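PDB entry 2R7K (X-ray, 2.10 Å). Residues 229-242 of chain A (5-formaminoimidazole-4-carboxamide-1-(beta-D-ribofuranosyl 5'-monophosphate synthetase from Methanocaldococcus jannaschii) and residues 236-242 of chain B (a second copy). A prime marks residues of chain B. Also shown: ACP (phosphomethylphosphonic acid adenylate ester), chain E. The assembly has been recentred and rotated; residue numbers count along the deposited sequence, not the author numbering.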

ATOM      1  N   TYR A 229      31.139  -6.883  -3.764  1.00 29.75           N
ATOM      2  CA  TYR A 229      31.819  -6.765  -2.488  1.00 25.95           C
ATOM      3  C   TYR A 229      32.600  -8.059  -2.372  1.00 33.40           C
ATOM      4  O   TYR A 229      32.025  -9.116  -2.100  1.00 33.50           O
ATOM      5  CB  TYR A 229      30.783  -6.646  -1.367  1.00 29.73           C
ATOM      6  CG  TYR A 229      31.285  -6.077  -0.078  1.00 31.96           C
ATOM      7  CD1 TYR A 229      32.247  -5.081  -0.064  1.00 31.79           C
ATOM      8  CD2 TYR A 229      30.765  -6.506   1.137  1.00 34.20           C
ATOM      9  CE1 TYR A 229      32.692  -4.544   1.124  1.00 33.74           C
ATOM     10  CE2 TYR A 229      31.200  -5.965   2.329  1.00 28.35           C
ATOM     11  CZ  TYR A 229      32.168  -4.989   2.312  1.00 34.37           C
ATOM     12  OH  TYR A 229      32.625  -4.452   3.496  1.00 39.74           O
ATOM     13  N   GLU A 230      33.910  -7.974  -2.605  1.00 36.57           N
ATOM     14  CA  GLU A 230      34.753  -9.158  -2.794  1.00 31.26           C
ATOM     15  C   GLU A 230      35.845  -9.288  -1.724  1.00 34.76           C
ATOM     16  O   GLU A 230      36.384  -8.296  -1.261  1.00 34.62           O
ATOM     17  CB  GLU A 230      35.361  -9.133  -4.203  1.00 31.41           C
ATOM     18  CG  GLU A 230      34.344  -9.403  -5.301  1.00 32.68           C
ATOM     19  CD  GLU A 230      34.766  -8.891  -6.663  1.00 38.34           C
ATOM     20  OE1 GLU A 230      35.607  -7.971  -6.735  1.00 44.47           O
ATOM     21  OE2 GLU A 230      34.241  -9.409  -7.672  1.00 38.98           O
ATOM     22  N   SER A 231      36.151 -10.521  -1.329  1.00 35.75           N
ATOM     23  CA  SER A 231      37.177 -10.793  -0.323  1.00 33.33           C
ATOM     24  C   SER A 231      38.301 -11.627  -0.966  1.00 33.54           C
ATOM     25  O   SER A 231      38.020 -12.571  -1.699  1.00 34.32           O
ATOM     26  CB  SER A 231      36.552 -11.544   0.854  1.00 28.29           C
ATOM     27  OG  SER A 231      37.448 -11.677   1.944  1.00 33.24           O
ATOM     28  N   ASN A 232      39.567 -11.320  -0.673  1.00 33.20           N
ATOM     29  CA  ASN A 232      39.964 -10.394   0.388  1.00 29.47           C
ATOM     30  C   ASN A 232      40.164  -8.968  -0.096  1.00 19.34           C
ATOM     31  O   ASN A 232      40.433  -8.068   0.692  1.00 33.04           O
ATOM     32  CB  ASN A 232      41.254 -10.895   1.059  1.00 34.50           C
ATOM     33  CG  ASN A 232      42.476 -10.797   0.143  1.00 40.27           C
ATOM     34  OD1 ASN A 232      42.448 -10.135  -0.895  1.00 33.06           O
ATOM     35  ND2 ASN A 232      43.557 -11.456   0.537  1.00 40.44           N
ATOM     36  N   ILE A 233      40.009  -8.754  -1.394  1.00 23.58           N
ATOM     37  CA  ILE A 233      40.425  -7.493  -1.993  1.00 24.79           C
ATOM     38  C   ILE A 233      39.828  -6.255  -1.308  1.00 35.32           C
ATOM     39  O   ILE A 233      40.545  -5.291  -1.028  1.00 31.55           O
ATOM     40  CB  ILE A 233      40.163  -7.479  -3.518  1.00 32.56           C
ATOM     41  CG1 ILE A 233      40.708  -6.190  -4.148  1.00 33.24           C
ATOM     42  CG2 ILE A 233      38.682  -7.683  -3.821  1.00 32.82           C
ATOM     43  CD1 ILE A 233      42.217  -6.007  -3.956  1.00 32.22           C
ATOM     44  N   ASP A 234      38.525  -6.281  -1.025  1.00 32.31           N
ATOM     45  CA  ASP A 234      37.869  -5.117  -0.424  1.00 30.77           C
ATOM     46  C   ASP A 234      38.228  -4.963   1.060  1.00 27.12           C
ATOM     47  O   ASP A 234      38.062  -3.892   1.644  1.00 38.95           O
ATOM     48  CB  ASP A 234      36.355  -5.148  -0.675  1.00 32.89           C
ATOM     49  CG  ASP A 234      36.008  -4.860  -2.128  1.00 31.97           C
ATOM     50  OD1 ASP A 234      36.607  -3.920  -2.704  1.00 36.08           O
ATOM     51  OD2 ASP A 234      35.153  -5.568  -2.708  1.00 32.19           O
ATOM     52  N   GLY A 235      38.745  -6.031   1.654  1.00 29.97           N
ATOM     53  CA  GLY A 235      39.396  -5.933   2.964  1.00 30.94           C
ATOM     54  C   GLY A 235      40.846  -5.466   2.850  1.00 35.28           C
ATOM     55  O   GLY A 235      41.312  -4.672   3.665  1.00 34.17           O
ATOM     56  N   LEU A 236      41.550  -5.955   1.826  1.00 28.87           N
ATOM     57  CA  LEU A 236      42.959  -5.619   1.600  1.00 32.45           C
ATOM     58  C   LEU A 236      43.170  -4.118   1.416  1.00 29.23           C
ATOM     59  O   LEU A 236      44.000  -3.515   2.093  1.00 31.61           O
ATOM     60  CB  LEU A 236      43.505  -6.392   0.389  1.00 31.82           C
ATOM     61  CG  LEU A 236      44.960  -6.177  -0.061  1.00 39.20           C
ATOM     62  CD1 LEU A 236      45.892  -6.122   1.128  1.00 49.72           C
ATOM     63  CD2 LEU A 236      45.390  -7.290  -1.028  1.00 35.32           C
ATOM     64  N   VAL A 237      42.403  -3.522   0.509  1.00 30.59           N
ATOM     65  CA  VAL A 237      42.531  -2.105   0.189  1.00 24.12           C
ATOM     66  C   VAL A 237      41.983  -1.199   1.283  1.00 29.55           C
ATOM     67  O   VAL A 237      42.059   0.026   1.182  1.00 32.48           O
ATOM     68  CB  VAL A 237      41.867  -1.773  -1.152  1.00 32.95           C
ATOM     69  CG1 VAL A 237      42.508  -2.604  -2.262  1.00 32.53           C
ATOM     70  CG2 VAL A 237      40.362  -2.039  -1.090  1.00 32.43           C
ATOM     71  N   ARG A 238      41.464  -1.799   2.345  1.00 31.22           N
ATOM     72  CA  ARG A 238      40.999  -1.020   3.484  1.00 33.10           C
ATOM     73  C   ARG A 238      42.094  -0.928   4.544  1.00 34.16           C
ATOM     74  O   ARG A 238      41.898  -0.331   5.605  1.00 34.00           O
ATOM     75  CB  ARG A 238      39.731  -1.631   4.089  1.00 34.58           C
ATOM     76  CG  ARG A 238      38.796  -0.587   4.690  1.00 38.16           C
ATOM     77  CD  ARG A 238      38.180  -1.068   5.972  1.00 45.81           C
ATOM     78  NE  ARG A 238      37.295  -0.065   6.558  1.00 41.23           N
ATOM     79  CZ  ARG A 238      36.983  -0.013   7.847  1.00 39.11           C
ATOM     80  NH1 ARG A 238      37.498  -0.897   8.690  1.00 41.41           N
ATOM     81  NH2 ARG A 238      36.158   0.924   8.296  1.00 46.68           N
ATOM     82  N   ILE A 239      43.238  -1.538   4.250  1.00 33.31           N
ATOM     83  CA  ILE A 239      44.437  -1.445   5.099  1.00 34.31           C
ATOM     84  C   ILE A 239      45.275  -0.277   4.584  1.00 27.29           C
ATOM     85  O   ILE A 239      45.484  -0.158   3.377  1.00 35.41           O
ATOM     86  CB  ILE A 239      45.262  -2.748   5.005  1.00 35.14           C
ATOM     87  CG1 ILE A 239      44.447  -3.929   5.529  1.00 35.37           C
ATOM     88  CG2 ILE A 239      46.579  -2.634   5.782  1.00 38.70           C
ATOM     89  CD1 ILE A 239      45.054  -5.280   5.201  1.00 37.05           C
ATOM     90  N   PRO A 240      45.719   0.623   5.479  1.00 32.38           N
ATOM     91  CA  PRO A 240      46.528   1.765   5.014  1.00 34.01           C
ATOM     92  C   PRO A 240      47.769   1.293   4.253  1.00 30.71           C
ATOM     93  O   PRO A 240      48.315   0.242   4.569  1.00 29.33           O
ATOM     94  CB  PRO A 240      46.923   2.469   6.312  1.00 31.66           C
ATOM     95  CG  PRO A 240      45.853   2.078   7.284  1.00 33.19           C
ATOM     96  CD  PRO A 240      45.491   0.667   6.930  1.00 28.29           C
ATOM     97  N   ALA A 241      48.173   2.055   3.240  1.00 34.03           N
ATOM     98  CA  ALA A 241      49.267   1.666   2.344  1.00 38.65           C
ATOM     99  C   ALA A 241      50.539   1.258   3.092  1.00 38.64           C
ATOM    100  O   ALA A 241      51.160   0.243   2.765  1.00 37.83           O
ATOM    101  CB  ALA A 241      49.564   2.786   1.361  1.00 32.22           C
ATOM    102  N   LYS A 242      50.907   2.039   4.105  1.00 36.08           N
ATOM    103  CA  LYS A 242      52.115   1.765   4.890  1.00 37.46           C
ATOM    104  C   LYS A 242      52.084   0.375   5.507  1.00 41.25           C
ATOM    105  O   LYS A 242      53.087  -0.331   5.514  1.00 41.64           O
ATOM    106  CB  LYS A 242      52.308   2.829   5.969  1.00 49.45           C
ATOM    107  CG  LYS A 242      52.853   4.148   5.431  1.00 54.37           C
ATOM    108  CD  LYS A 242      52.563   5.295   6.381  1.00 62.73           C
ATOM    109  CE  LYS A 242      52.965   6.636   5.781  1.00 63.21           C
ATOM    110  NZ  LYS A 242      54.424   6.894   5.909  1.00 63.78           N
TER
HETATM  111  PG  ACP E 400      32.764 -15.088 -10.179  1.00 82.19           P
HETATM  112  O1G ACP E 400      33.505 -16.068  -9.297  1.00 83.07           O
HETATM  113  O2G ACP E 400      31.900 -15.753 -11.226  1.00 80.72           O
HETATM  114  O3G ACP E 400      32.064 -13.991  -9.408  1.00 84.48           O
HETATM  115  PB  ACP E 400      33.326 -13.298 -12.482  1.00 69.14           P
HETATM  116  O1B ACP E 400      31.985 -12.766 -12.036  1.00 72.71           O
HETATM  117  O2B ACP E 400      33.362 -14.142 -13.739  1.00 69.65           O
HETATM  118  C3B ACP E 400      34.059 -14.241 -11.117  1.00 73.08           C
HETATM  119  PA  ACP E 400      35.827 -12.043 -13.031  1.00 43.50           P
HETATM  120  O1A ACP E 400      36.033 -11.658 -14.472  1.00 43.10           O
HETATM  121  O2A ACP E 400      36.447 -13.290 -12.455  1.00 46.26           O
HETATM  122  O3A ACP E 400      34.238 -11.998 -12.748  1.00 57.80           O
HETATM  123  O5' ACP E 400      36.331 -10.819 -12.133  1.00 42.97           O
HETATM  124  C5' ACP E 400      36.480 -10.982 -10.731  1.00 36.77           C
HETATM  125  C4' ACP E 400      36.651  -9.583 -10.180  1.00 41.13           C
HETATM  126  O4' ACP E 400      37.897  -9.040 -10.628  1.00 39.22           O
HETATM  127  C3' ACP E 400      35.585  -8.639 -10.715  1.00 37.53           C
HETATM  128  O3' ACP E 400      34.395  -8.636  -9.913  1.00 42.27           O
HETATM  129  C2' ACP E 400      36.293  -7.301 -10.699  1.00 41.93           C
HETATM  130  O2' ACP E 400      36.162  -6.720  -9.403  1.00 42.84           O
HETATM  131  C1' ACP E 400      37.756  -7.658 -10.954  1.00 34.38           C
HETATM  132  N9  ACP E 400      38.046  -7.506 -12.395  1.00 33.81           N
HETATM  133  C8  ACP E 400      37.713  -8.405 -13.342  1.00 31.03           C
HETATM  134  N7  ACP E 400      38.099  -7.985 -14.569  1.00 33.89           N
HETATM  135  C5  ACP E 400      38.701  -6.790 -14.411  1.00 33.30           C
HETATM  136  C6  ACP E 400      39.354  -5.807 -15.300  1.00 31.22           C
HETATM  137  N6  ACP E 400      39.428  -6.018 -16.636  1.00 34.99           N
HETATM  138  N1  ACP E 400      39.856  -4.689 -14.738  1.00 36.47           N
HETATM  139  C2  ACP E 400      39.787  -4.466 -13.409  1.00 34.20           C
HETATM  140  N3  ACP E 400      39.211  -5.319 -12.540  1.00 35.61           N
HETATM  141  C4  ACP E 400      38.655  -6.475 -12.976  1.00 28.69           C
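Chain B 236-242: LVRIPAK

One arginine of chain B reaches across the interface to two acidic residues of chain A and to the ribose of the bound ACP at once. The Arg238′ guanidinium lies with its edge toward these partners: NE donates to Asp234 OD1 (2.9 Å), NH2 to Asp234 OD2 (3.0 Å) and to Glu230 OE1 (2.5 Å), all within salt bridges, while NH1 donates to ACP O2' (2.8 Å). Glu230 grips the same ribose, accepting from ACP O2' at OE1 (3.0 Å) and, in a very short bond, from ACP O3' at OE2 (2.4 Å). Glu230 N donates to Asp234 OD2 (2.7 Å), tying Asp234 to the strand. Ile233 covers one face of the guanidinium, its CG2 3.5 Å from Arg238′ NH2.

Chain A runs from strand through a cis peptide before Asn232 into helix Ile233-Leu236; the two 237-242 segments run broadly the same way. Each copy makes a type I turn, Leu236-Ile239 and Leu236′-Ile239′; Pro240′ occupies the N-cap position, right before the helix that begins at Ala241′. Val237 packs against the chain B turn, with CB 3.4 Å from Val237′ O and CG1 3.4 Å from Arg238′ O. Pro240′ CG lies 3.9 Å from Ile233 CD1 and 4.2 Å from Leu236 CD2. Farther along, Ala241 CB touches Ala241′ CB at 3.9 Å. Water 1 lies 3.2 Å from both Val237 O and Val237′ O.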

ATOM      1  N   LEU B 236      41.003   3.404  -8.509  1.00 28.87           N
ATOM      2  CA  LEU B 236      42.430   3.501  -8.189  1.00 32.45           C
ATOM      3  C   LEU B 236      42.751   2.925  -6.812  1.00 29.23           C
ATOM      4  O   LEU B 236      43.633   2.079  -6.678  1.00 31.61           O
ATOM      5  CB  LEU B 236      42.901   4.963  -8.284  1.00 31.82           C
ATOM      6  CG  LEU B 236      44.361   5.316  -7.959  1.00 39.20           C
ATOM      7  CD1 LEU B 236      45.310   4.303  -8.561  1.00 49.72           C
ATOM      8  CD2 LEU B 236      44.695   6.728  -8.463  1.00 35.32           C
ATOM      9  N   VAL B 237      42.020   3.377  -5.798  1.00 30.59           N
ATOM     10  CA  VAL B 237      42.250   2.955  -4.422  1.00 24.12           C
ATOM     11  C   VAL B 237      41.786   1.531  -4.153  1.00 29.55           C
ATOM     12  O   VAL B 237      41.953   1.012  -3.048  1.00 32.48           O
ATOM     13  CB  VAL B 237      41.595   3.919  -3.425  1.00 32.95           C
ATOM     14  CG1 VAL B 237      42.158   5.325  -3.628  1.00 32.53           C
ATOM     15  CG2 VAL B 237      40.076   3.924  -3.599  1.00 32.43           C
ATOM     16  N   ARG B 238      41.237   0.884  -5.172  1.00 31.22           N
ATOM     17  CA  ARG B 238      40.846  -0.514  -5.041  1.00 33.10           C
ATOM     18  C   ARG B 238      41.958  -1.425  -5.555  1.00 34.16           C
ATOM     19  O   ARG B 238      41.822  -2.649  -5.557  1.00 34.00           O
ATOM     20  CB  ARG B 238      39.544  -0.796  -5.796  1.00 34.58           C
ATOM     21  CG  ARG B 238      38.697  -1.881  -5.139  1.00 38.16           C
ATOM     22  CD  ARG B 238      38.063  -2.781  -6.158  1.00 45.81           C
ATOM     23  NE  ARG B 238      37.265  -3.832  -5.532  1.00 41.23           N
ATOM     24  CZ  ARG B 238      36.973  -4.989  -6.114  1.00 39.11           C
ATOM     25  NH1 ARG B 238      37.431  -5.254  -7.328  1.00 41.41           N
ATOM     26  NH2 ARG B 238      36.228  -5.883  -5.479  1.00 46.68           N
ATOM     27  N   ILE B 239      43.050  -0.810  -6.002  1.00 33.31           N
ATOM     28  CA  ILE B 239      44.263  -1.533  -6.417  1.00 34.31           C
ATOM     29  C   ILE B 239      45.180  -1.626  -5.199  1.00 27.29           C
ATOM     30  O   ILE B 239      45.382  -0.631  -4.507  1.00 35.41           O
ATOM     31  CB  ILE B 239      44.986  -0.764  -7.545  1.00 35.14           C
ATOM     32  CG1 ILE B 239      44.091  -0.669  -8.779  1.00 35.37           C
ATOM     33  CG2 ILE B 239      46.317  -1.429  -7.912  1.00 38.70           C
ATOM     34  CD1 ILE B 239      44.590   0.316  -9.819  1.00 37.05           C
ATOM     35  N   PRO B 240      45.702  -2.828  -4.895  1.00 32.38           N
ATOM     36  CA  PRO B 240      46.588  -2.955  -3.724  1.00 34.01           C
ATOM     37  C   PRO B 240      47.781  -2.000  -3.825  1.00 30.71           C
ATOM     38  O   PRO B 240      48.250  -1.724  -4.923  1.00 29.33           O
ATOM     39  CB  PRO B 240      47.052  -4.409  -3.787  1.00 31.66           C
ATOM     40  CG  PRO B 240      45.968  -5.109  -4.547  1.00 33.19           C
ATOM     41  CD  PRO B 240      45.496  -4.119  -5.570  1.00 28.29           C
ATOM     42  N   ALA B 241      48.228  -1.482  -2.684  1.00 34.03           N
ATOM     43  CA  ALA B 241      49.279  -0.459  -2.636  1.00 38.65           C
ATOM     44  C   ALA B 241      50.525  -0.843  -3.438  1.00 38.64           C
ATOM     45  O   ALA B 241      51.063  -0.024  -4.188  1.00 37.83           O
ATOM     46  CB  ALA B 241      49.646  -0.150  -1.196  1.00 32.22           C
ATOM     47  N   LYS B 242      50.964  -2.090  -3.291  1.00 36.08           N
ATOM     48  CA  LYS B 242      52.158  -2.575  -3.991  1.00 37.46           C
ATOM     49  C   LYS B 242      52.030  -2.420  -5.499  1.00 41.25           C
ATOM     50  O   LYS B 242      52.976  -2.025  -6.172  1.00 41.64           O
ATOM     51  CB  LYS B 242      52.444  -4.030  -3.623  1.00 49.45           C
ATOM     52  CG  LYS B 242      53.080  -4.192  -2.246  1.00 54.37           C
ATOM     53  CD  LYS B 242      52.890  -5.600  -1.712  1.00 62.73           C
ATOM     54  CE  LYS B 242      53.384  -5.729  -0.277  1.00 63.21           C
ATOM     55  NZ  LYS B 242      54.860  -5.896  -0.204  1.00 63.78           N
TER
HETATM   56  O   HOH W   1      39.928   1.655  -0.616  0.33 41.66           O